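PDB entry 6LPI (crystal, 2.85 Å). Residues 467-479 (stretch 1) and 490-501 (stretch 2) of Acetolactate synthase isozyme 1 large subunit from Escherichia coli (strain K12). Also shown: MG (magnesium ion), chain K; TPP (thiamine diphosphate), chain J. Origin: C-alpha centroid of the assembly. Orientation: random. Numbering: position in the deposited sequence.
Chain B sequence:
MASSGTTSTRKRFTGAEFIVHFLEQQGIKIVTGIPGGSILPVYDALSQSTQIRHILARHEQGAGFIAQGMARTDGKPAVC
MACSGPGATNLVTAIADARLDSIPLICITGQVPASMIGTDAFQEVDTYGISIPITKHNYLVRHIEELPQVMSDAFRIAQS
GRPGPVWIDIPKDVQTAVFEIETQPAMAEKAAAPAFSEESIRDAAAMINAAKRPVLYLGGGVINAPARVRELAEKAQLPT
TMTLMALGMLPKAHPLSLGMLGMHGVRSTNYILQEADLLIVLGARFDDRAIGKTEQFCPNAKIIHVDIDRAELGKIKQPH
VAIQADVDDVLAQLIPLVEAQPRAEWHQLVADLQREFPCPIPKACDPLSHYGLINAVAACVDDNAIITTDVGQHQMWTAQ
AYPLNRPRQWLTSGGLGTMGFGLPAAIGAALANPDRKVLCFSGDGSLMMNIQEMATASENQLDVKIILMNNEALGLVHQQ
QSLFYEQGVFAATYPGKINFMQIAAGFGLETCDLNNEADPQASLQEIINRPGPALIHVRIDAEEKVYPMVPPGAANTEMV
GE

Stretch 1, residues 467-479: ILMNNEALGLVHQ
Stretch 2 490-501: FAATYPGKINFM

A single backbone bridge, Ala473 with Thr493 (CA–CA 4.2 Å), joins two loops exactly where stretch 1 turns to meet the Mg-bound diphosphate of thiamine diphosphate. The register runs antiparallel: Glu472 lies beside Tyr494 (CA–CA 5.2 Å), Leu474 beside Ala492 (5.1 Å), and Leu468 farther off beside Phe500 (9.1 Å). One hydrogen bond crosses, Leu474 N to Ala492 O (2.8 Å, 161° at the hydrogen); the same carbonyl, Ala492 O, receives a CA-H...O contact from Ala473 CA (3.3 Å, 127° at the hydrogen), and Ala473 is extended (phi/psi -171/154).

Strand 467-470 sends Leu468 (chi1 t, chi2 p) toward Phe500 (chi1 m). Leu468 CD2 sits over one ring face, 4.0 Å from the centroid of Phe500 and 25° off the normal, a CH-pi contact. Asn470 (t) also points toward this ring, and its OD1 accepts Glu472 N at 2.9 Å (152°), across a turn in which Glu472 has phi/psi 40/58. Glu472 (m, t) brings OE2 to 3.4 Å from Gly496 CA; at phi/psi 89/34, a CB on Gly496 would lie 2.3 Å from Glu472 OE2.

Tyr494 (chi1 m, chi2 -65°) points toward stretch 1, with CD2 3.5 Å from Ala473 N and OH 3.2 Å from Leu474 CD2. Leu474 (m, t) also places CD1 4.2 Å from Ala492 CB. Gly475 (116/-55) occupies the N-cap position before the helix that begins at Leu476; Val477 (t) packs CG1 3.8 Å from Ala492 CB, while Thr493 CG2 lies at the His478 ring edge, 4.2 Å from His478 CD2.

On the cofactor side, Asn471 (p) binds MG through OD1 at 2.1 Å, and its ND2 makes a very short hydrogen bond to TPP O3B (2.4 Å). A CB on Gly475 would come within 2.4 Å of TPP O2B.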

# COMPACT_ATOMS: atom_id res chain seq x y z
N ILE B 467 21.52 1.30 4.39
CA ILE B 467 22.44 1.58 3.30
C ILE B 467 22.10 2.97 2.77
O ILE B 467 21.17 3.14 1.97
CB ILE B 467 22.40 0.51 2.21
CG1 ILE B 467 22.69 -0.87 2.82
CG2 ILE B 467 23.38 0.83 1.11
CD1 ILE B 467 21.65 -1.90 2.50
N LEU B 468 22.85 3.96 3.22
CA LEU B 468 22.56 5.35 2.93
C LEU B 468 23.35 5.79 1.70
O LEU B 468 24.58 5.83 1.72
CB LEU B 468 22.89 6.21 4.15
CG LEU B 468 23.00 7.73 3.97
CD1 LEU B 468 21.65 8.31 3.60
CD2 LEU B 468 23.46 8.36 5.27
N MET B 469 22.64 6.08 0.61
CA MET B 469 23.25 6.74 -0.55
C MET B 469 23.02 8.23 -0.35
O MET B 469 21.90 8.72 -0.47
CB MET B 469 22.61 6.27 -1.86
CG MET B 469 22.40 4.79 -1.95
SD MET B 469 22.28 4.23 -3.66
CE MET B 469 21.43 2.66 -3.43
N ASN B 470 24.08 8.95 -0.04
CA ASN B 470 23.99 10.34 0.36
C ASN B 470 24.50 11.14 -0.83
O ASN B 470 25.71 11.20 -1.07
CB ASN B 470 24.81 10.59 1.62
CG ASN B 470 25.07 12.05 1.89
OD1 ASN B 470 24.44 12.93 1.29
ND2 ASN B 470 26.03 12.32 2.77
N ASN B 471 23.57 11.70 -1.61
CA ASN B 471 23.86 12.56 -2.76
C ASN B 471 23.95 14.04 -2.40
O ASN B 471 24.14 14.86 -3.31
CB ASN B 471 22.78 12.37 -3.84
CG ASN B 471 21.39 12.66 -3.33
OD1 ASN B 471 21.19 13.01 -2.17
ND2 ASN B 471 20.41 12.48 -4.19
N GLU B 472 23.86 14.38 -1.11
CA GLU B 472 23.70 15.75 -0.63
C GLU B 472 22.75 16.54 -1.53
O GLU B 472 23.09 17.58 -2.10
CB GLU B 472 25.06 16.42 -0.43
CG GLU B 472 26.02 15.42 0.27
CD GLU B 472 27.22 16.05 0.98
OE1 GLU B 472 27.54 15.60 2.11
OE2 GLU B 472 27.76 17.05 0.46
N ALA B 473 21.54 16.00 -1.64
CA ALA B 473 20.48 16.48 -2.52
C ALA B 473 19.18 15.74 -2.20
O ALA B 473 19.19 14.59 -1.72
CB ALA B 473 20.84 16.29 -4.00
N LEU B 474 18.05 16.39 -2.51
CA LEU B 474 16.80 15.65 -2.56
C LEU B 474 16.93 14.65 -3.70
O LEU B 474 17.05 13.46 -3.43
CB LEU B 474 15.61 16.59 -2.72
CG LEU B 474 15.39 17.38 -1.42
CD1 LEU B 474 14.46 18.56 -1.55
CD2 LEU B 474 14.84 16.42 -0.34
N GLY B 475 16.99 15.08 -4.94
CA GLY B 475 17.57 14.15 -5.88
C GLY B 475 16.61 13.69 -6.95
O GLY B 475 16.92 13.74 -8.14
N LEU B 476 15.46 13.15 -6.53
CA LEU B 476 14.42 12.89 -7.51
C LEU B 476 13.86 14.23 -7.98
O LEU B 476 13.62 14.43 -9.18
CB LEU B 476 13.36 11.99 -6.88
CG LEU B 476 12.38 11.15 -7.69
CD1 LEU B 476 11.22 11.97 -8.19
CD2 LEU B 476 13.14 10.50 -8.82
N VAL B 477 13.72 15.18 -7.05
CA VAL B 477 13.42 16.56 -7.40
C VAL B 477 14.54 17.14 -8.25
O VAL B 477 14.30 17.74 -9.30
CB VAL B 477 13.18 17.41 -6.13
CG1 VAL B 477 13.14 18.88 -6.48
CG2 VAL B 477 11.91 17.02 -5.42
N HIS B 478 15.80 16.94 -7.82
CA HIS B 478 16.96 17.44 -8.57
C HIS B 478 16.89 17.02 -10.03
O HIS B 478 17.19 17.81 -10.94
CB HIS B 478 18.23 16.91 -7.92
CG HIS B 478 19.51 17.46 -8.47
ND1 HIS B 478 19.96 17.17 -9.74
CD2 HIS B 478 20.45 18.24 -7.90
CE1 HIS B 478 21.12 17.77 -9.94
NE2 HIS B 478 21.44 18.43 -8.84
N GLN B 479 16.45 15.79 -10.28
CA GLN B 479 16.39 15.29 -11.64
C GLN B 479 15.19 15.88 -12.37
O GLN B 479 15.31 16.26 -13.54
CB GLN B 479 16.38 13.76 -11.61
CG GLN B 479 15.99 13.08 -12.92
CD GLN B 479 16.24 11.58 -12.84
OE1 GLN B 479 16.72 11.08 -11.83
NE2 GLN B 479 16.01 10.88 -13.94
N PHE B 490 16.50 24.05 -7.68
CA PHE B 490 16.22 25.04 -6.65
C PHE B 490 15.66 24.34 -5.42
O PHE B 490 14.87 23.39 -5.53
CB PHE B 490 15.24 26.09 -7.17
CG PHE B 490 14.80 27.06 -6.12
CD1 PHE B 490 15.67 27.99 -5.61
CD2 PHE B 490 13.50 27.04 -5.64
CE1 PHE B 490 15.27 28.88 -4.66
CE2 PHE B 490 13.10 27.95 -4.68
CZ PHE B 490 13.99 28.87 -4.19
N ALA B 491 16.12 24.77 -4.24
CA ALA B 491 15.62 24.26 -2.96
C ALA B 491 15.74 22.74 -2.84
O ALA B 491 14.97 22.11 -2.09
CB ALA B 491 14.18 24.71 -2.74
N ALA B 492 16.70 22.14 -3.53
CA ALA B 492 16.85 20.69 -3.56
C ALA B 492 18.27 20.21 -3.24
O ALA B 492 18.57 19.02 -3.44
CB ALA B 492 16.42 20.13 -4.93
N THR B 493 19.13 21.08 -2.74
CA THR B 493 20.50 20.71 -2.42
C THR B 493 20.79 21.04 -0.96
O THR B 493 20.09 21.86 -0.35
CB THR B 493 21.50 21.43 -3.34
OG1 THR B 493 21.08 22.78 -3.53
CG2 THR B 493 21.56 20.73 -4.68
N TYR B 494 21.76 20.33 -0.38
CA TYR B 494 22.27 20.51 0.98
C TYR B 494 23.76 20.84 0.94
O TYR B 494 24.47 20.39 0.04
CB TYR B 494 22.07 19.24 1.81
CG TYR B 494 20.66 18.71 1.91
CD1 TYR B 494 19.65 19.43 2.54
CD2 TYR B 494 20.33 17.49 1.34
CE1 TYR B 494 18.35 18.92 2.62
CE2 TYR B 494 19.05 16.98 1.41
CZ TYR B 494 18.06 17.68 2.04
OH TYR B 494 16.81 17.12 2.09
N PRO B 495 24.26 21.59 1.93
CA PRO B 495 25.69 21.97 1.90
C PRO B 495 26.67 20.85 2.21
O PRO B 495 27.82 20.91 1.76
CB PRO B 495 25.78 23.07 2.98
CG PRO B 495 24.35 23.45 3.29
CD PRO B 495 23.54 22.23 3.03
N GLY B 496 26.26 19.83 2.96
CA GLY B 496 27.16 18.77 3.35
C GLY B 496 27.90 19.07 4.64
O GLY B 496 29.05 18.65 4.80
N LYS B 497 27.25 19.76 5.57
CA LYS B 497 27.80 19.95 6.90
C LYS B 497 26.98 19.15 7.92
O LYS B 497 26.84 19.55 9.07
CB LYS B 497 27.81 21.43 7.26
N ILE B 498 26.50 17.99 7.49
CA ILE B 498 25.85 17.01 8.35
C ILE B 498 26.71 15.75 8.33
O ILE B 498 27.03 15.24 7.26
CB ILE B 498 24.42 16.71 7.88
CG1 ILE B 498 23.55 17.95 8.09
CG2 ILE B 498 23.86 15.51 8.62
CD1 ILE B 498 23.90 18.76 9.33
N ASN B 499 27.10 15.27 9.50
CA ASN B 499 27.87 14.04 9.60
C ASN B 499 26.92 12.92 10.02
O ASN B 499 26.49 12.86 11.18
CB ASN B 499 29.02 14.21 10.58
CG ASN B 499 29.84 12.94 10.76
OD1 ASN B 499 29.37 11.82 10.59
ND2 ASN B 499 31.09 13.12 11.09
N PHE B 500 26.61 12.02 9.08
CA PHE B 500 25.67 10.94 9.37
C PHE B 500 26.27 9.83 10.23
O PHE B 500 25.54 9.19 11.00
CB PHE B 500 25.13 10.36 8.06
CG PHE B 500 24.08 11.20 7.42
CD1 PHE B 500 22.76 11.12 7.82
CD2 PHE B 500 24.42 12.10 6.40
CE1 PHE B 500 21.78 11.91 7.21
CE2 PHE B 500 23.45 12.89 5.80
CZ PHE B 500 22.13 12.79 6.21
N MET B 501 27.58 9.57 10.12
CA MET B 501 28.21 8.57 10.98
C MET B 501 28.15 9.00 12.44
O MET B 501 27.81 8.20 13.32
CB MET B 501 29.66 8.35 10.55
CG MET B 501 29.84 7.38 9.42
SD MET B 501 29.55 8.30 7.89
CE MET B 501 30.49 9.79 8.22
MG MG K . 19.89 11.45 -1.57
N1' TPP J . 8.04 15.36 1.00
C2' TPP J . 7.69 14.09 1.43
CM2 TPP J . 7.32 13.83 2.86
N3' TPP J . 7.66 13.03 0.55
C4' TPP J . 7.96 13.22 -0.77
N4' TPP J . 7.89 12.15 -1.56
C5' TPP J . 8.32 14.49 -1.22
C6' TPP J . 8.36 15.56 -0.32
C7' TPP J . 8.70 14.73 -2.66
N3 TPP J . 9.91 14.01 -2.93
C2 TPP J . 9.93 12.76 -3.49
S1 TPP J . 11.39 12.14 -3.68
C5 TPP J . 12.07 13.46 -3.05
C4 TPP J . 11.17 14.42 -2.66
CM4 TPP J . 11.61 15.71 -2.05
C6 TPP J . 13.58 13.50 -2.94
C7 TPP J . 14.14 12.27 -2.22
O7 TPP J . 15.24 12.68 -1.45
PA TPP J . 16.37 11.64 -0.96
O1A TPP J . 16.00 11.01 0.36
O2A TPP J . 17.65 12.44 -0.88
O3A TPP J . 16.44 10.45 -2.04
PB TPP J . 17.38 10.49 -3.37
O1B TPP J . 17.80 9.06 -3.73
O2B TPP J . 16.70 11.12 -4.55
O3B TPP J . 18.59 11.37 -3.09